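Local structure of probable chitinase A (Chromobacterium violaceum, 4TX8) at residues G348-S351 and S355-S358; R392-W397 and Y407-P412; Y204-L207 and G211-G214. The protein is a probable glycoside hydrolase family 18 chitinase, expected to bind chitin and hydrolyse it as an endochitinase. All blocks are in the same frame, centred on the assembly; numbering follows the deposited sequence.

Contact 1: G348-S351 and S355-S358; sequences GVPS and SANS. With MG (magnesium ion), chain C.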
loop_
_atom_site.group_PDB
_atom_site.type_symbol
_atom_site.label_atom_id
_atom_site.label_comp_id
_atom_site.label_asym_id
_atom_site.label_seq_id
_atom_site.Cartn_x
_atom_site.Cartn_y
_atom_site.Cartn_z
ATOM N N GLY A 348 2.123 1.287 6.654
ATOM C CA GLY A 348 1.981 0.124 5.794
ATOM C C GLY A 348 2.443 -1.169 6.440
ATOM O O GLY A 348 3.538 -1.247 7.000
ATOM N N VAL A 349 1.599 -2.192 6.348
ATOM C CA VAL A 349 1.853 -3.486 6.974
ATOM C C VAL A 349 1.509 -4.616 5.995
ATOM O O VAL A 349 0.824 -4.384 5.005
ATOM C CB VAL A 349 1.022 -3.649 8.265
ATOM C CG1 VAL A 349 1.476 -2.651 9.332
ATOM C CG2 VAL A 349 -0.457 -3.463 7.957
ATOM N N PRO A 350 1.999 -5.839 6.255
ATOM C CA PRO A 350 1.561 -6.985 5.443
ATOM C C PRO A 350 0.130 -7.379 5.792
ATOM O O PRO A 350 -0.252 -7.240 6.951
ATOM C CB PRO A 350 2.546 -8.096 5.833
ATOM C CG PRO A 350 3.709 -7.381 6.459
ATOM C CD PRO A 350 3.119 -6.193 7.143
ATOM N N SER A 351 -0.653 -7.852 4.829
ATOM C CA SER A 351 -2.037 -8.211 5.122
ATOM C C SER A 351 -2.109 -9.563 5.817
ATOM O O SER A 351 -3.102 -9.877 6.477
ATOM C CB SER A 351 -2.886 -8.218 3.844
ATOM O OG SER A 351 -2.413 -9.169 2.906
ATOM N N SER A 355 2.224 -12.245 2.663
ATOM C CA SER A 355 2.368 -10.925 2.050
ATOM C C SER A 355 3.772 -10.333 2.172
ATOM O O SER A 355 4.093 -9.343 1.512
ATOM C CB SER A 355 1.357 -9.955 2.664
ATOM O OG SER A 355 0.025 -10.398 2.457
ATOM N N ALA A 356 4.601 -10.933 3.017
ATOM C CA ALA A 356 5.935 -10.406 3.281
ATOM C C ALA A 356 6.797 -11.460 3.958
ATOM O O ALA A 356 6.329 -12.560 4.236
ATOM C CB ALA A 356 5.853 -9.153 4.142
ATOM N N ASN A 357 8.055 -11.120 4.224
ATOM C CA ASN A 357 8.970 -12.047 4.883
ATOM C C ASN A 357 9.073 -11.792 6.383
ATOM O O ASN A 357 9.435 -12.684 7.146
ATOM C CB ASN A 357 10.359 -11.964 4.250
ATOM C CG ASN A 357 10.329 -12.188 2.754
ATOM O OD1 ASN A 357 9.766 -13.170 2.271
ATOM N ND2 ASN A 357 10.925 -11.266 2.009
ATOM N N SER A 358 8.763 -10.568 6.797
ATOM C CA SER A 358 8.794 -10.199 8.208
ATOM C C SER A 358 7.959 -8.948 8.431
ATOM O O SER A 358 7.671 -8.220 7.485
ATOM C CB SER A 358 10.228 -9.964 8.684
ATOM O OG SER A 358 10.770 -8.793 8.097
HETATM MG MG MG C . 5.978 -14.764 4.074
HETATM O O HOH W 1 8.439 -15.205 3.689
HETATM O O HOH W 2 6.641 -15.854 6.276
HETATM O O HOH W 3 5.748 -14.157 1.649
#

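Contact 2: R392-W397 and Y407-P412; sequences RGVMTW and YTFSRP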
loop_
_atom_site.group_PDB
_atom_site.type_symbol
_atom_site.label_atom_id
_atom_site.label_comp_id
_atom_site.label_asym_id
_atom_site.label_seq_id
_atom_site.Cartn_x
_atom_site.Cartn_y
_atom_site.Cartn_z
ATOM N N ARG A 392 -4.318 9.541 9.017
ATOM C CA ARG A 392 -4.962 9.065 7.792
ATOM C C ARG A 392 -5.338 7.581 7.827
ATOM O O ARG A 392 -6.416 7.208 7.367
ATOM C CB ARG A 392 -4.075 9.342 6.577
ATOM C CG ARG A 392 -4.731 8.992 5.241
ATOM C CD ARG A 392 -6.016 9.795 5.003
ATOM N NE ARG A 392 -5.745 11.200 4.705
ATOM C CZ ARG A 392 -6.640 12.051 4.211
ATOM N NH1 ARG A 392 -7.876 11.645 3.952
ATOM N NH2 ARG A 392 -6.300 13.311 3.970
ATOM N N GLY A 393 -4.463 6.729 8.355
ATOM C CA GLY A 393 -4.840 5.340 8.551
ATOM C C GLY A 393 -3.835 4.250 8.219
ATOM O O GLY A 393 -2.693 4.270 8.685
ATOM N N VAL A 394 -4.280 3.283 7.417
ATOM C CA VAL A 394 -3.550 2.035 7.214
ATOM C C VAL A 394 -3.409 1.662 5.736
ATOM O O VAL A 394 -4.370 1.748 4.969
ATOM C CB VAL A 394 -4.249 0.866 7.954
ATOM C CG1 VAL A 394 -3.498 -0.448 7.750
ATOM C CG2 VAL A 394 -4.392 1.173 9.442
ATOM N N MET A 395 -2.204 1.255 5.343
ATOM C CA MET A 395 -1.977 0.664 4.026
ATOM C C MET A 395 -1.579 -0.797 4.179
ATOM O O MET A 395 -0.907 -1.160 5.146
ATOM C CB MET A 395 -0.894 1.432 3.257
ATOM C CG MET A 395 -0.481 0.813 1.917
ATOM S SD MET A 395 0.764 -0.503 2.049
ATOM C CE MET A 395 2.289 0.425 1.832
ATOM N N THR A 396 -1.985 -1.629 3.218
ATOM C CA THR A 396 -1.593 -3.037 3.203
ATOM C C THR A 396 -1.260 -3.587 1.831
ATOM O O THR A 396 -1.933 -3.283 0.848
ATOM C CB THR A 396 -2.696 -3.962 3.747
ATOM O OG1 THR A 396 -3.812 -3.184 4.190
ATOM C CG2 THR A 396 -2.163 -4.795 4.860
ATOM N N TRP A 397 -0.232 -4.425 1.791
ATOM C CA TRP A 397 -0.063 -5.387 0.718
ATOM C C TRP A 397 -0.677 -6.695 1.202
ATOM O O TRP A 397 -0.121 -7.321 2.098
ATOM C CB TRP A 397 1.412 -5.583 0.378
ATOM C CG TRP A 397 1.651 -6.468 -0.803
ATOM C CD1 TRP A 397 1.848 -7.818 -0.796
ATOM C CD2 TRP A 397 1.721 -6.059 -2.173
ATOM N NE1 TRP A 397 2.037 -8.277 -2.079
ATOM C CE2 TRP A 397 1.961 -7.216 -2.943
ATOM C CE3 TRP A 397 1.605 -4.828 -2.823
ATOM C CZ2 TRP A 397 2.084 -7.177 -4.330
ATOM C CZ3 TRP A 397 1.727 -4.791 -4.204
ATOM C CH2 TRP A 397 1.965 -5.958 -4.941
ATOM N N TYR A 407 -10.569 -12.046 3.720
ATOM C CA TYR A 407 -10.800 -10.697 4.243
ATOM C C TYR A 407 -10.507 -10.587 5.737
ATOM O O TYR A 407 -11.148 -9.813 6.446
ATOM C CB TYR A 407 -12.242 -10.251 3.977
ATOM C CG TYR A 407 -12.701 -10.431 2.548
ATOM C CD1 TYR A 407 -12.163 -9.665 1.520
ATOM C CD2 TYR A 407 -13.691 -11.352 2.229
ATOM C CE1 TYR A 407 -12.590 -9.821 0.212
ATOM C CE2 TYR A 407 -14.123 -11.515 0.929
ATOM C CZ TYR A 407 -13.570 -10.747 -0.076
ATOM O OH TYR A 407 -13.996 -10.906 -1.372
ATOM N N THR A 408 -9.533 -11.359 6.208
ATOM C CA THR A 408 -9.211 -11.398 7.631
ATOM C C THR A 408 -8.500 -10.134 8.102
ATOM O O THR A 408 -8.413 -9.877 9.302
ATOM C CB THR A 408 -8.338 -12.613 7.973
ATOM O OG1 THR A 408 -7.240 -12.680 7.054
ATOM C CG2 THR A 408 -9.152 -13.891 7.872
ATOM N N PHE A 409 -7.981 -9.353 7.160
ATOM C CA PHE A 409 -7.363 -8.080 7.500
ATOM C C PHE A 409 -8.359 -6.942 7.292
ATOM O O PHE A 409 -8.624 -6.167 8.211
ATOM C CB PHE A 409 -6.093 -7.844 6.670
ATOM C CG PHE A 409 -5.335 -6.593 7.054
ATOM C CD1 PHE A 409 -5.659 -5.365 6.495
ATOM C CD2 PHE A 409 -4.294 -6.650 7.970
ATOM C CE1 PHE A 409 -4.967 -4.215 6.850
ATOM C CE2 PHE A 409 -3.594 -5.506 8.326
ATOM C CZ PHE A 409 -3.933 -4.287 7.767
ATOM N N SER A 410 -8.917 -6.855 6.087
ATOM C CA SER A 410 -9.768 -5.725 5.720
ATOM C C SER A 410 -11.007 -5.578 6.604
ATOM O O SER A 410 -11.380 -4.464 6.958
ATOM C CB SER A 410 -10.197 -5.835 4.254
ATOM O OG SER A 410 -10.922 -7.027 4.016
ATOM N N ARG A 411 -11.644 -6.688 6.966
ATOM C CA ARG A 411 -12.878 -6.598 7.747
ATOM C C ARG A 411 -12.651 -5.992 9.141
ATOM O O ARG A 411 -13.300 -5.004 9.483
ATOM C CB ARG A 411 -13.559 -7.971 7.862
ATOM C CG ARG A 411 -14.339 -8.384 6.625
ATOM C CD ARG A 411 -14.924 -9.780 6.775
ATOM N NE ARG A 411 -15.678 -10.180 5.590
ATOM C CZ ARG A 411 -16.131 -11.411 5.369
ATOM N NH1 ARG A 411 -15.904 -12.376 6.251
ATOM N NH2 ARG A 411 -16.809 -11.678 4.259
ATOM N N PRO A 412 -11.731 -6.560 9.948
ATOM C CA PRO A 412 -11.612 -5.932 11.270
ATOM C C PRO A 412 -10.911 -4.575 11.242
ATOM O O PRO A 412 -11.234 -3.718 12.064
ATOM C CB PRO A 412 -10.792 -6.951 12.071
ATOM C CG PRO A 412 -10.009 -7.694 11.045
ATOM C CD PRO A 412 -10.887 -7.766 9.832
#

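Contact 3: Y204-L207 and G211-G214; sequences YGIL and GFDG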
loop_
_atom_site.group_PDB
_atom_site.type_symbol
_atom_site.label_atom_id
_atom_site.label_comp_id
_atom_site.label_asym_id
_atom_site.label_seq_id
_atom_site.Cartn_x
_atom_site.Cartn_y
_atom_site.Cartn_z
ATOM N N TYR A 204 0.780 11.099 -18.065
ATOM C CA TYR A 204 -0.360 11.960 -18.338
ATOM C C TYR A 204 -1.324 11.251 -19.280
ATOM O O TYR A 204 -2.535 11.286 -19.080
ATOM C CB TYR A 204 0.094 13.292 -18.936
ATOM C CG TYR A 204 -1.042 14.208 -19.325
ATOM C CD1 TYR A 204 -1.702 14.973 -18.374
ATOM C CD2 TYR A 204 -1.453 14.310 -20.647
ATOM C CE1 TYR A 204 -2.744 15.813 -18.727
ATOM C CE2 TYR A 204 -2.489 15.143 -21.011
ATOM C CZ TYR A 204 -3.131 15.894 -20.048
ATOM O OH TYR A 204 -4.163 16.726 -20.410
ATOM N N GLY A 205 -0.776 10.596 -20.299
ATOM C CA GLY A 205 -1.581 9.839 -21.241
ATOM C C GLY A 205 -2.338 8.699 -20.582
ATOM O O GLY A 205 -3.506 8.460 -20.883
ATOM N N ILE A 206 -1.671 7.995 -19.673
ATOM C CA ILE A 206 -2.281 6.859 -18.991
ATOM C C ILE A 206 -3.399 7.314 -18.055
ATOM O O ILE A 206 -4.513 6.788 -18.105
ATOM C CB ILE A 206 -1.237 6.054 -18.189
ATOM C CG1 ILE A 206 -0.191 5.454 -19.133
ATOM C CG2 ILE A 206 -1.916 4.962 -17.376
ATOM C CD1 ILE A 206 0.990 4.819 -18.426
ATOM N N LEU A 207 -3.096 8.295 -17.211
ATOM C CA LEU A 207 -4.062 8.803 -16.241
ATOM C C LEU A 207 -5.317 9.348 -16.919
ATOM O O LEU A 207 -6.435 9.052 -16.498
ATOM C CB LEU A 207 -3.423 9.890 -15.370
ATOM C CG LEU A 207 -2.825 9.485 -14.019
ATOM C CD1 LEU A 207 -2.019 8.198 -14.115
ATOM C CD2 LEU A 207 -1.960 10.611 -13.471
ATOM N N GLY A 211 -8.516 7.271 -16.277
ATOM C CA GLY A 211 -9.236 8.016 -15.262
ATOM C C GLY A 211 -8.766 7.711 -13.853
ATOM O O GLY A 211 -9.527 7.848 -12.893
ATOM N N PHE A 212 -7.512 7.282 -13.728
ATOM C CA PHE A 212 -6.869 7.148 -12.426
ATOM C C PHE A 212 -6.850 8.495 -11.707
ATOM O O PHE A 212 -6.707 9.534 -12.346
ATOM C CB PHE A 212 -5.439 6.629 -12.573
ATOM C CG PHE A 212 -5.348 5.217 -13.071
ATOM C CD1 PHE A 212 -5.817 4.166 -12.301
ATOM C CD2 PHE A 212 -4.759 4.938 -14.294
ATOM C CE1 PHE A 212 -5.720 2.864 -12.752
ATOM C CE2 PHE A 212 -4.657 3.636 -14.749
ATOM C CZ PHE A 212 -5.140 2.598 -13.977
ATOM N N ASP A 213 -6.978 8.480 -10.385
ATOM C CA ASP A 213 -6.994 9.723 -9.613
ATOM C C ASP A 213 -5.597 10.306 -9.437
ATOM O O ASP A 213 -5.443 11.484 -9.122
ATOM C CB ASP A 213 -7.629 9.498 -8.238
ATOM C CG ASP A 213 -9.108 9.206 -8.323
ATOM O OD1 ASP A 213 -9.881 10.151 -8.586
ATOM O OD2 ASP A 213 -9.499 8.035 -8.122
ATOM N N GLY A 214 -4.580 9.476 -9.632
ATOM C CA GLY A 214 -3.211 9.906 -9.433
ATOM C C GLY A 214 -2.267 8.727 -9.369
ATOM O O GLY A 214 -2.576 7.656 -9.888
#

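Contact 1: G348-S351 and S355-S358
P350 and A356 supply the apolar part of this short turn-back at the carboxyl end of strand 345-350: CG of the P350 ring lies 3.6 Å from the A356 methyl CB. The neighbouring ring atom, P350 CB, lies 3.9 Å from S355 CB, and Y294 also packs on the proline.

The polar part is a bond between two hydroxyls, S351 OG to S355 OG, 2.8 Å long. S355 OG is set beside its own backbone N, opposite the carbonyl carbon (chi1 -60°), which brings it to the S351 hydroxyl. W397 O and S398 N also bond S351 OG, giving this buried oxygen three polar partners; S355 OG reaches W397 O more weakly.

Metal binding uses the backbone. A356 O lies 2.2 Å from the magnesium, R353 O is a second protein ligand, and three waters stand at 2.5 Å, long for this metal. One of them, water 1, donates to N357 OD1 at 2.8 Å, placing that amide in the second shell.

The magnesium thus bridges the main-chain carbonyls of R353 and A356, which is consistent with the ion stabilising the loop, while the serine pair ties the same loop back to the strand end.

Contact 2: R392-W397 and Y407-P412
V394 and T396 meet F409 on the outer side of the closing strand of a (beta/alpha)8 barrel, the TIM-barrel fold of family 18. Strand 393-397 is the last strand, and closes the barrel between 345-350 and the first, 108-114, parallel to both; F409 lies where the chain enters the final helix. The barrel's alternation of side chains is clear along the strand.

V394 turns toward F409. Its CG1, anti to the backbone N at chi1 180°, sits at the ring edge in the ring plane, 3.9 Å from F409 CZ. V366 and L370 of helix 363-375 also pack on this valine, and V366 touches F409 as well, making one apolar layer between strand and helices.

M395 faces the opposite way, into the barrel, where it packs on V110, Y112, H290 and Q292.

T396 again turns outward, directly opposing the incoming phenylalanine. Its chi1 is -3°, close to eclipsed, so the exact placing of both branches, OG1 and CG2, is best treated as doubtful. As modelled, the methyl makes a CH-pi contact over one ring face, with CG2 3.6 Å from the F409 centroid and 20° off the normal.

W397 follows, and its ring meets those of H114 and Y112.

What projects the F409 ring to the strand is its extended side chain, CG anti to the backbone N. F409's own backbone N-H is bonded to D402 OD1, and the threonine methyl, as modelled, lies off the ring centre toward the rim, with T396 CG2 3.4 Å from F409 CZ.

Contact 3: Y204-L207 and G211-G214
This is a helix-end contact, part backbone hydrogen bond and part apolar packing, on the return limb of a beta-alpha-beta crossover. Helix 193-210 connects the parallel neighbours 176-182 and 214-218 of the barrel, and the contact is where the helix stops and the chain turns into the second strand.

The helix termination is evident from the backbone. L207 O accepts the N-H of G211 at 2.7 Å, the last-turn pattern of donor and acceptor four residues apart. The bond is bent rather than straight: its N-H...O angle is 142°, and the donor is tilted 29° from the carbonyl plane. G211 is the first residue to leave helical angles, and its positive phi of 86° swings the chain away from the helix axis, a left-handed conformation that glycine adopts easily.

One residue on, F212 folds back toward the helix. Its CG stands beside the backbone N, opposite the carbonyl carbon, which turns the ring toward I206. I206 CG2 touches the ring at its edge, near the plane, 4.0 Å from F212 CE2. L207 approaches nearly at a right angle and meets the base of the aromatic side chain instead, with L207 CD1 4.1 Å from F212 CB. The other branch of the leucine, CD2, reaches the backbone of the incoming strand, 4.3 Å from G214 CA.

Around this junction, F163 and I167 of helix 160-171 and V177 and L179 of strand 176-182 pack on F212. I246 of helix 230-246 and F250 pack on L207, so the contact lies between helices 160-171 and 230-246, against strand 176-182, at the start of strand 214-218.

Along the chain the order is contact 3, contact 1, contact 2, each closing before the next opens, and all lie in the one barrel. Contacts 1 and 2 are neighbours, with centres 11 Å apart: strands 345-350 and 393-397 pair in parallel, through probable hydrogen bonds V349 N to M395 O (3.0 Å) and S351 N to W397 O (2.8 Å). Contact 3 touches neither; its centre is 28 Å from contact 1 and 25 Å from contact 2. Contact 1 lies at the carboxyl end of a barrel strand and contact 3 at the amino end of another, 214-218, so they mark opposite ends of the barrel; TIM barrels carry their active sites at the carboxyl end.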